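Local coordinates for sulfatase (Bacteroides fragilis CAG:558, PDB 6USS), which binds calcium and, as a member of the sulfatase family, probably hydrolyses aryl sulfate esters, at residues 42-47 against 357-362; 49-54 against 76-81; 82-87 against 378-383. The protein carries 1 engineered substitution. All coordinates share one frame; numbering follows the deposited sequence.

Contact 1. Residues 42-47 against 357-362. With CA (calcium ion), chain C.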
loop_
_atom_site.group_PDB
_atom_site.type_symbol
_atom_site.label_atom_id
_atom_site.label_comp_id
_atom_site.label_asym_id
_atom_site.label_seq_id
_atom_site.Cartn_x
_atom_site.Cartn_y
_atom_site.Cartn_z
ATOM N N ASP A 42 -9.164 -2.716 -21.701
ATOM C CA ASP A 42 -9.654 -1.353 -21.881
ATOM C C ASP A 42 -10.243 -1.152 -23.278
ATOM O O ASP A 42 -9.612 -1.505 -24.279
ATOM C CB ASP A 42 -8.526 -0.351 -21.654
ATOM C CG ASP A 42 -9.041 1.036 -21.453
ATOM O OD1 ASP A 42 -10.187 1.146 -20.965
ATOM O OD2 ASP A 42 -8.322 2.010 -21.775
ATOM N N ASP A 43 -11.440 -0.563 -23.344
ATOM C CA ASP A 43 -12.056 -0.173 -24.616
ATOM C C ASP A 43 -12.201 -1.345 -25.585
ATOM O O ASP A 43 -12.163 -1.157 -26.804
ATOM C CB ASP A 43 -11.270 0.956 -25.306
ATOM C CG ASP A 43 -11.277 2.257 -24.515
ATOM O OD1 ASP A 43 -12.064 2.338 -23.548
ATOM O OD2 ASP A 43 -10.498 3.185 -24.866
ATOM N N MET A 44 -12.362 -2.562 -25.070
ATOM C CA MET A 44 -12.538 -3.737 -25.913
ATOM C C MET A 44 -14.028 -3.960 -26.199
ATOM O O MET A 44 -14.845 -3.995 -25.273
ATOM C CB MET A 44 -11.913 -4.962 -25.238
ATOM C CG MET A 44 -12.113 -6.281 -25.979
ATOM S SD MET A 44 -11.506 -7.737 -25.097
ATOM C CE MET A 44 -11.951 -9.051 -26.240
ATOM N N GLY A 45 -14.385 -4.117 -27.495
ATOM C CA GLY A 45 -15.775 -4.290 -27.869
ATOM C C GLY A 45 -16.288 -5.734 -27.743
ATOM O O GLY A 45 -15.531 -6.702 -27.669
ATOM N N TRP A 46 -17.619 -5.856 -27.742
ATOM C CA TRP A 46 -18.280 -7.158 -27.717
ATOM C C TRP A 46 -17.808 -8.106 -28.813
ATOM O O TRP A 46 -18.007 -9.324 -28.693
ATOM C CB TRP A 46 -19.779 -6.970 -27.875
ATOM C CG TRP A 46 -20.640 -8.084 -27.343
ATOM C CD1 TRP A 46 -20.602 -8.631 -26.088
ATOM C CD2 TRP A 46 -21.715 -8.743 -28.036
ATOM N NE1 TRP A 46 -21.583 -9.592 -25.963
ATOM C CE2 TRP A 46 -22.268 -9.691 -27.146
ATOM C CE3 TRP A 46 -22.245 -8.637 -29.325
ATOM C CZ2 TRP A 46 -23.338 -10.522 -27.502
ATOM C CZ3 TRP A 46 -23.309 -9.465 -29.680
ATOM C CH2 TRP A 46 -23.849 -10.388 -28.764
ATOM N N GLN A 47 -17.224 -7.588 -29.893
ATOM C CA GLN A 47 -16.833 -8.423 -31.020
ATOM C C GLN A 47 -15.350 -8.309 -31.342
ATOM O O GLN A 47 -14.934 -8.724 -32.432
ATOM C CB GLN A 47 -17.671 -8.064 -32.250
ATOM C CG GLN A 47 -19.151 -8.446 -32.142
ATOM C CD GLN A 47 -19.393 -9.897 -32.503
ATOM O OE1 GLN A 47 -18.585 -10.504 -33.198
ATOM N NE2 GLN A 47 -20.520 -10.455 -32.054
ATOM N N ARG A 357 -22.243 -3.192 -24.004
ATOM C CA ARG A 357 -22.211 -4.650 -23.924
ATOM C C ARG A 357 -20.775 -5.148 -24.086
ATOM O O ARG A 357 -20.158 -4.937 -25.133
ATOM C CB ARG A 357 -23.128 -5.283 -24.967
ATOM C CG ARG A 357 -23.657 -6.629 -24.482
ATOM C CD ARG A 357 -24.212 -7.497 -25.596
ATOM N NE ARG A 357 -25.535 -7.058 -26.002
ATOM C CZ ARG A 357 -26.603 -7.849 -26.056
ATOM N NH1 ARG A 357 -26.493 -9.132 -25.725
ATOM N NH2 ARG A 357 -27.781 -7.354 -26.444
ATOM N N GLU A 358 -20.252 -5.847 -23.044
ATOM C CA GLU A 358 -18.854 -6.235 -22.883
ATOM C C GLU A 358 -18.655 -7.748 -22.962
ATOM O O GLU A 358 -19.518 -8.518 -22.543
ATOM C CB GLU A 358 -18.323 -5.744 -21.528
ATOM C CG GLU A 358 -18.466 -4.256 -21.306
ATOM C CD GLU A 358 -17.989 -3.473 -22.510
ATOM O OE1 GLU A 358 -18.778 -2.650 -23.023
ATOM O OE2 GLU A 358 -16.834 -3.706 -22.950
ATOM N N PRO A 359 -17.512 -8.204 -23.461
ATOM C CA PRO A 359 -17.209 -9.644 -23.411
ATOM C C PRO A 359 -16.805 -10.060 -22.005
ATOM O O PRO A 359 -15.938 -9.433 -21.388
ATOM C CB PRO A 359 -16.042 -9.794 -24.389
ATOM C CG PRO A 359 -15.376 -8.427 -24.364
ATOM C CD PRO A 359 -16.513 -7.447 -24.235
ATOM N N MET A 360 -17.419 -11.134 -21.502
ATOM C CA MET A 360 -17.183 -11.530 -20.122
ATOM C C MET A 360 -17.150 -13.046 -20.013
ATOM O O MET A 360 -17.997 -13.745 -20.580
ATOM C CB MET A 360 -18.243 -10.947 -19.191
ATOM C CG MET A 360 -18.051 -11.282 -17.728
ATOM S SD MET A 360 -19.444 -10.678 -16.754
ATOM C CE MET A 360 -19.205 -11.606 -15.245
ATOM N N ILE A 361 -16.160 -13.548 -19.283
ATOM C CA ILE A 361 -15.929 -14.980 -19.134
ATOM C C ILE A 361 -15.552 -15.255 -17.687
ATOM O O ILE A 361 -14.823 -14.472 -17.065
ATOM C CB ILE A 361 -14.814 -15.487 -20.074
ATOM C CG1 ILE A 361 -15.028 -15.002 -21.512
ATOM C CG2 ILE A 361 -14.744 -16.990 -20.032
ATOM C CD1 ILE A 361 -13.935 -15.462 -22.469
ATOM N N VAL A 362 -16.035 -16.364 -17.141
ATOM C CA VAL A 362 -15.631 -16.761 -15.802
ATOM C C VAL A 362 -15.252 -18.231 -15.819
ATOM O O VAL A 362 -16.051 -19.085 -16.232
ATOM C CB VAL A 362 -16.724 -16.492 -14.758
ATOM C CG1 VAL A 362 -16.370 -17.176 -13.447
ATOM C CG2 VAL A 362 -16.921 -14.990 -14.565
HETATM CA CA CA C . -12.107 2.370 -21.267
HETATM O O HOH W 1 -21.787 -9.682 -23.070
HETATM O O HOH W 2 -19.180 -3.524 -27.195
#
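The indole of Trp46 lies beneath the aliphatic part of Arg357: CD stands over one face of the ring system, 3.5 Å from the centroid of the five-membered ring, a CH-pi contact. Arg357 runs beside the indole in the same direction, and its chain bends at chi3 (-77°), which places NE. The guanidinium lies over the six-membered ring, where CZ makes a cation-pi contact, 4.8 Å from the centroid, with the two planes 53° apart; the charge also pairs with Glu353. Two waters bridge the segments. One accepts from Trp46 NE1 and donates to Glu358 O, the other accepts from Trp46 N and donates to Arg357 O. The loop 42-47 follows strand 35-41 of the central sheet of the sulfatase fold, and its first residues form part of the metal site. Asp42 OD1 and Asp43 OD1 each bind calcium at 2.3 Å, and Asp322, Asn323 and the engineered Cys88 complete the site. Between metal and indole the loop packs on Pro359, whose CD lies 3.6 Å from Gly45 O, while CG meets Met44 CE at 4.0 Å. Met44 reaches it with an extended chain and crosses the proline ring obliquely.

Contact 2. Residues 49-54 against 76-81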
loop_
_atom_site.group_PDB
_atom_site.type_symbol
_atom_site.label_atom_id
_atom_site.label_comp_id
_atom_site.label_asym_id
_atom_site.label_seq_id
_atom_site.Cartn_x
_atom_site.Cartn_y
_atom_site.Cartn_z
ATOM N N THR A 49 -12.768 -10.000 -30.688
ATOM C CA THR A 49 -12.284 -11.297 -30.244
ATOM C C THR A 49 -12.656 -12.313 -31.313
ATOM O O THR A 49 -13.586 -12.095 -32.098
ATOM C CB THR A 49 -12.892 -11.678 -28.882
ATOM O OG1 THR A 49 -12.660 -13.068 -28.597
ATOM C CG2 THR A 49 -14.400 -11.419 -28.884
ATOM N N SER A 50 -11.903 -13.418 -31.359
ATOM C CA SER A 50 -12.343 -14.537 -32.182
ATOM C C SER A 50 -13.436 -15.358 -31.507
ATOM O O SER A 50 -14.066 -16.170 -32.185
ATOM C CB SER A 50 -11.167 -15.454 -32.572
ATOM O OG SER A 50 -10.452 -15.950 -31.454
ATOM N N LEU A 51 -13.693 -15.161 -30.212
ATOM C CA LEU A 51 -14.755 -15.917 -29.529
ATOM C C LEU A 51 -16.116 -15.278 -29.801
ATOM O O LEU A 51 -16.328 -14.120 -29.424
ATOM C CB LEU A 51 -14.503 -15.980 -28.022
ATOM C CG LEU A 51 -15.554 -16.675 -27.130
ATOM C CD1 LEU A 51 -15.691 -18.174 -27.463
ATOM C CD2 LEU A 51 -15.250 -16.476 -25.640
ATOM N N PRO A 52 -17.073 -15.992 -30.441
ATOM C CA PRO A 52 -18.361 -15.372 -30.796
ATOM C C PRO A 52 -19.293 -15.288 -29.592
ATOM O O PRO A 52 -19.758 -16.312 -29.080
ATOM C CB PRO A 52 -18.911 -16.313 -31.882
ATOM C CG PRO A 52 -17.744 -17.219 -32.274
ATOM C CD PRO A 52 -16.947 -17.343 -31.011
ATOM N N PHE A 53 -19.590 -14.047 -29.156
ATOM C CA PHE A 53 -20.557 -13.787 -28.085
ATOM C C PHE A 53 -22.002 -13.665 -28.573
ATOM O O PHE A 53 -22.929 -13.771 -27.761
ATOM C CB PHE A 53 -20.179 -12.506 -27.330
ATOM C CG PHE A 53 -19.183 -12.730 -26.242
ATOM C CD1 PHE A 53 -19.593 -12.828 -24.920
ATOM C CD2 PHE A 53 -17.836 -12.885 -26.540
ATOM C CE1 PHE A 53 -18.682 -13.066 -23.917
ATOM C CE2 PHE A 53 -16.912 -13.119 -25.534
ATOM C CZ PHE A 53 -17.335 -13.214 -24.218
ATOM N N TRP A 54 -22.204 -13.395 -29.861
ATOM C CA TRP A 54 -23.499 -13.412 -30.515
ATOM C C TRP A 54 -23.921 -14.860 -30.782
ATOM O O TRP A 54 -23.139 -15.797 -30.598
ATOM C CB TRP A 54 -23.422 -12.623 -31.825
ATOM C CG TRP A 54 -24.709 -12.193 -32.362
ATOM C CD1 TRP A 54 -25.891 -12.100 -31.685
ATOM C CD2 TRP A 54 -24.975 -11.763 -33.698
ATOM N NE1 TRP A 54 -26.878 -11.651 -32.523
ATOM C CE2 TRP A 54 -26.343 -11.438 -33.766
ATOM C CE3 TRP A 54 -24.194 -11.631 -34.843
ATOM C CZ2 TRP A 54 -26.948 -10.991 -34.933
ATOM C CZ3 TRP A 54 -24.797 -11.166 -36.008
ATOM C CH2 TRP A 54 -26.158 -10.858 -36.042
ATOM N N GLY A 76 -15.022 -22.506 -18.942
ATOM C CA GLY A 76 -15.892 -21.735 -18.076
ATOM C C GLY A 76 -17.223 -21.336 -18.686
ATOM O O GLY A 76 -17.766 -22.043 -19.548
ATOM N N VAL A 77 -17.771 -20.210 -18.231
ATOM C CA VAL A 77 -19.045 -19.692 -18.711
ATOM C C VAL A 77 -18.783 -18.353 -19.379
ATOM O O VAL A 77 -17.940 -17.573 -18.914
ATOM C CB VAL A 77 -20.084 -19.550 -17.572
ATOM C CG1 VAL A 77 -19.597 -18.568 -16.505
ATOM C CG2 VAL A 77 -21.475 -19.130 -18.111
ATOM N N MET A 78 -19.488 -18.104 -20.487
ATOM C CA MET A 78 -19.507 -16.806 -21.147
ATOM C C MET A 78 -20.776 -16.069 -20.754
ATOM O O MET A 78 -21.856 -16.666 -20.699
ATOM C CB MET A 78 -19.471 -16.952 -22.668
ATOM C CG MET A 78 -18.296 -17.738 -23.219
ATOM S SD MET A 78 -18.556 -18.131 -24.966
ATOM C CE MET A 78 -18.935 -16.494 -25.625
ATOM N N PHE A 79 -20.661 -14.773 -20.504
ATOM C CA PHE A 79 -21.836 -13.940 -20.277
ATOM C C PHE A 79 -22.083 -13.129 -21.542
ATOM O O PHE A 79 -21.309 -12.226 -21.871
ATOM C CB PHE A 79 -21.655 -13.044 -19.056
ATOM C CG PHE A 79 -21.798 -13.777 -17.752
ATOM C CD1 PHE A 79 -20.699 -14.390 -17.152
ATOM C CD2 PHE A 79 -23.038 -13.873 -17.132
ATOM C CE1 PHE A 79 -20.826 -15.061 -15.953
ATOM C CE2 PHE A 79 -23.178 -14.551 -15.929
ATOM C CZ PHE A 79 -22.068 -15.148 -15.341
ATOM N N THR A 80 -23.142 -13.464 -22.263
ATOM C CA THR A 80 -23.422 -12.828 -23.542
ATOM C C THR A 80 -24.202 -11.526 -23.396
ATOM O O THR A 80 -24.428 -10.839 -24.400
ATOM C CB THR A 80 -24.177 -13.801 -24.465
ATOM O OG1 THR A 80 -25.399 -14.204 -23.842
ATOM C CG2 THR A 80 -23.343 -15.027 -24.739
ATOM N N GLN A 81 -24.596 -11.152 -22.177
ATOM C CA GLN A 81 -25.320 -9.900 -21.944
ATOM C C GLN A 81 -24.783 -9.198 -20.689
ATOM O O GLN A 81 -25.518 -8.861 -19.765
ATOM C CB GLN A 81 -26.824 -10.167 -21.860
ATOM C CG GLN A 81 -27.664 -9.101 -22.531
ATOM C CD GLN A 81 -29.164 -9.451 -22.642
ATOM O OE1 GLN A 81 -29.894 -8.839 -23.426
ATOM N NE2 GLN A 81 -29.613 -10.429 -21.865
#
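A Met-aromatic contact joins the loop 49-54 to strand 77-83: Met78 holds its methyl group CE over the centre of the Phe53 ring, 3.6 Å from the centroid and only 3° off the ring normal. CE therefore sits almost evenly above all six ring carbons and makes the CH-pi contact. The sulfur lies farther back, with SD 5.2 Å from the same centroid, and the two side chains cross at a slant. The bend at the end of the methionine, chi3 52°, turns CE out of the line of the chain and onto the ring.

Leu51 meets Met78 tip to tip. Its CD2 lies 3.7 Å from Met78 CE, and both methyl branches also approach SD; the thioether end meets the leucine branches on one side and the phenyl face on an adjacent one. Pro52 O adds a polar neighbour to the methyl group. This apolar cluster joins the loop that follows strand 35-41 to a strand of the large mixed sheet of the sulfatase fold; helix 67-74 borders it through Ala73, which touches both Leu51 and Met78, and Phe53 also packs on Pro359 of the neighbouring strand. Ahead of the cluster the loop is shaped by an ST turn, in which Leu51 N donates to Thr49 OG1 at 2.8 Å.

The rim of the phenyl ring faces the strand backbone. Phe79 O lies near the ring plane, 3.4 Å from Phe53 CE1, and Thr80 CA also comes to the edge. A little farther on, Thr80 CG2 lies 3.3 Å from Phe53 O.

Contact 3. Residues 82-87 against 378-383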
loop_
_atom_site.group_PDB
_atom_site.type_symbol
_atom_site.label_atom_id
_atom_site.label_comp_id
_atom_site.label_asym_id
_atom_site.label_seq_id
_atom_site.Cartn_x
_atom_site.Cartn_y
_atom_site.Cartn_z
ATOM N N ALA A 82 -23.472 -8.943 -20.659
ATOM C CA ALA A 82 -22.828 -8.244 -19.549
ATOM C C ALA A 82 -22.620 -6.771 -19.889
ATOM O O ALA A 82 -22.117 -6.448 -20.965
ATOM C CB ALA A 82 -21.481 -8.895 -19.206
ATOM N N TYR A 83 -22.971 -5.878 -18.955
ATOM C CA TYR A 83 -22.928 -4.437 -19.184
ATOM C C TYR A 83 -21.941 -3.706 -18.271
ATOM O O TYR A 83 -21.780 -4.036 -17.093
ATOM C CB TYR A 83 -24.323 -3.812 -19.014
ATOM C CG TYR A 83 -25.269 -4.267 -20.087
ATOM C CD1 TYR A 83 -25.123 -3.825 -21.397
ATOM C CD2 TYR A 83 -26.281 -5.178 -19.807
ATOM C CE1 TYR A 83 -25.979 -4.267 -22.407
ATOM C CE2 TYR A 83 -27.142 -5.620 -20.805
ATOM C CZ TYR A 83 -26.982 -5.165 -22.101
ATOM O OH TYR A 83 -27.836 -5.616 -23.077
ATOM N N ALA A 84 -21.292 -2.694 -18.839
ATOM C CA ALA A 84 -20.522 -1.673 -18.138
ATOM C C ALA A 84 -21.143 -0.312 -18.457
ATOM O O ALA A 84 -22.223 -0.234 -19.041
ATOM C CB ALA A 84 -19.050 -1.740 -18.543
ATOM N N SER A 85 -20.464 0.766 -18.068
ATOM C CA SER A 85 -20.796 2.070 -18.634
ATOM C C SER A 85 -20.009 2.285 -19.924
ATOM O O SER A 85 -19.155 1.481 -20.300
ATOM C CB SER A 85 -20.551 3.212 -17.636
ATOM O OG SER A 85 -21.376 3.085 -16.483
ATOM N N SER A 86 -20.316 3.375 -20.624
ATOM C CA SER A 86 -19.745 3.571 -21.951
ATOM C C SER A 86 -18.384 4.251 -21.920
ATOM O O SER A 86 -17.789 4.446 -22.983
ATOM C CB SER A 86 -20.709 4.361 -22.841
ATOM O OG SER A 86 -20.945 5.656 -22.345
ATOM N N ILE A 87 -17.866 4.573 -20.733
ATOM C CA ILE A 87 -16.637 5.343 -20.563
ATOM C C ILE A 87 -15.869 4.767 -19.379
ATOM O O ILE A 87 -16.469 4.313 -18.399
ATOM C CB ILE A 87 -16.964 6.846 -20.360
ATOM C CG1 ILE A 87 -17.404 7.463 -21.681
ATOM C CG2 ILE A 87 -15.798 7.615 -19.767
ATOM C CD1 ILE A 87 -16.344 7.423 -22.752
ATOM N N LEU A 378 -26.258 -8.650 -16.395
ATOM C CA LEU A 378 -25.647 -8.141 -15.180
ATOM C C LEU A 378 -24.887 -6.867 -15.528
ATOM O O LEU A 378 -24.616 -6.586 -16.698
ATOM C CB LEU A 378 -24.725 -9.186 -14.547
ATOM C CG LEU A 378 -23.593 -9.699 -15.442
ATOM C CD1 LEU A 378 -22.356 -8.777 -15.439
ATOM C CD2 LEU A 378 -23.208 -11.104 -15.014
ATOM N N ILE A 379 -24.518 -6.109 -14.494
ATOM C CA ILE A 379 -23.850 -4.831 -14.686
ATOM C C ILE A 379 -22.624 -4.737 -13.776
ATOM O O ILE A 379 -22.564 -5.356 -12.716
ATOM C CB ILE A 379 -24.824 -3.663 -14.438
ATOM C CG1 ILE A 379 -24.168 -2.322 -14.760
ATOM C CG2 ILE A 379 -25.394 -3.736 -13.009
ATOM C CD1 ILE A 379 -25.079 -1.392 -15.525
ATOM N N ILE A 380 -21.651 -3.916 -14.200
ATOM C CA ILE A 380 -20.299 -3.894 -13.634
ATOM C C ILE A 380 -20.296 -3.738 -12.107
ATOM O O ILE A 380 -19.519 -4.404 -11.417
ATOM C CB ILE A 380 -19.460 -2.799 -14.332
ATOM C CG1 ILE A 380 -18.042 -2.719 -13.759
ATOM C CG2 ILE A 380 -20.139 -1.435 -14.247
ATOM C CD1 ILE A 380 -17.206 -3.919 -14.040
ATOM N N GLU A 381 -21.157 -2.883 -11.539
ATOM C CA GLU A 381 -21.160 -2.759 -10.075
ATOM C C GLU A 381 -21.453 -4.080 -9.372
ATOM O O GLU A 381 -21.142 -4.206 -8.183
ATOM C CB GLU A 381 -22.171 -1.712 -9.581
ATOM C CG GLU A 381 -23.604 -1.976 -9.974
ATOM C CD GLU A 381 -24.070 -1.022 -11.077
ATOM O OE1 GLU A 381 -25.250 -0.592 -11.031
ATOM O OE2 GLU A 381 -23.250 -0.703 -11.984
ATOM N N ASP A 382 -22.047 -5.056 -10.074
ATOM C CA ASP A 382 -22.277 -6.381 -9.497
ATOM C C ASP A 382 -20.977 -7.135 -9.210
ATOM O O ASP A 382 -20.957 -8.023 -8.341
ATOM C CB ASP A 382 -23.140 -7.233 -10.431
ATOM C CG ASP A 382 -24.460 -6.576 -10.791
ATOM O OD1 ASP A 382 -24.900 -5.654 -10.067
ATOM O OD2 ASP A 382 -25.054 -6.986 -11.819
ATOM N N PHE A 383 -19.901 -6.826 -9.949
ATOM C CA PHE A 383 -18.603 -7.463 -9.716
ATOM C C PHE A 383 -18.148 -7.324 -8.264
ATOM O O PHE A 383 -17.478 -8.222 -7.731
ATOM C CB PHE A 383 -17.538 -6.862 -10.648
ATOM C CG PHE A 383 -17.567 -7.396 -12.060
ATOM C CD1 PHE A 383 -18.723 -7.349 -12.821
ATOM C CD2 PHE A 383 -16.414 -7.904 -12.641
ATOM C CE1 PHE A 383 -18.741 -7.828 -14.146
ATOM C CE2 PHE A 383 -16.418 -8.388 -13.959
ATOM C CZ PHE A 383 -17.586 -8.352 -14.712
#
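Tyr83 N donates to Leu378 O across 2.9 Å, with an N-H...O angle of 154° and the donor tilted 18° from the carbonyl plane. The next link runs the other way, from Ile380 N to Tyr83 O, and is weak because its N-H...O angle is only 119°. Tyr83 O has further company from Ile379 CA, whose C-H approaches it at 3.3 Å.

Asp382 bonds to the edge of 378-379 that faces away from Tyr83. Its OD2 accepts from Ile379 N at 2.9 Å in a nearly straight bond that arrives from above the carboxylate plane, while OD1 takes a salt bridge from Arg421. The backbone amide of Asp382 returns to Ile379 O, so main chain and side chain together tie the end of the strand to the turn leading into helix 383-390.

The Tyr83 bonds are those of a parallel pair, 82-83 beside 378-379, which adds a short strand to the large mixed sheet of the sulfatase fold. Ala82 and Leu378 share one face, where CB of the alanine lies 3.9 Å from CD1 of the leucine. On the other face, Tyr83 CB and Ile379 CD1 meet more loosely at 4.3 Å; the tyrosine ring extends away from the isoleucine, and its OH bonds to Glu353.

Beyond the paired residues the two segments remain in touch through Ile380, whose CG2 branch lies 3.9 Å from Ala84 CA. Both residues also pack on Thr91 of helix 88-97, and the side chain of Ala84 lies about 9 Å from the bound calcium.

In the fold
From the N terminus, strand 35-41 leads into the loop that supplies 42-47 to contact 1 and, a few residues later, 49-54 to contact 2. Contact 2 closes first, over a short span that includes helices 59-63 and 67-74, and is nested within the much longer loop closed by contact 1. Contact 3 begins on the same strand as contact 2, after that contact has closed, and ends beyond 357-362, so it crosses contact 1. Strand 77-83 joins all three: it pairs antiparallel with 357-363 and parallel with 378-379. Met360 packs against Ala82, Leu378 and Phe383, tying contact 1 to contact 3, and Trp46 packs against Phe53 and Thr80 of contact 2.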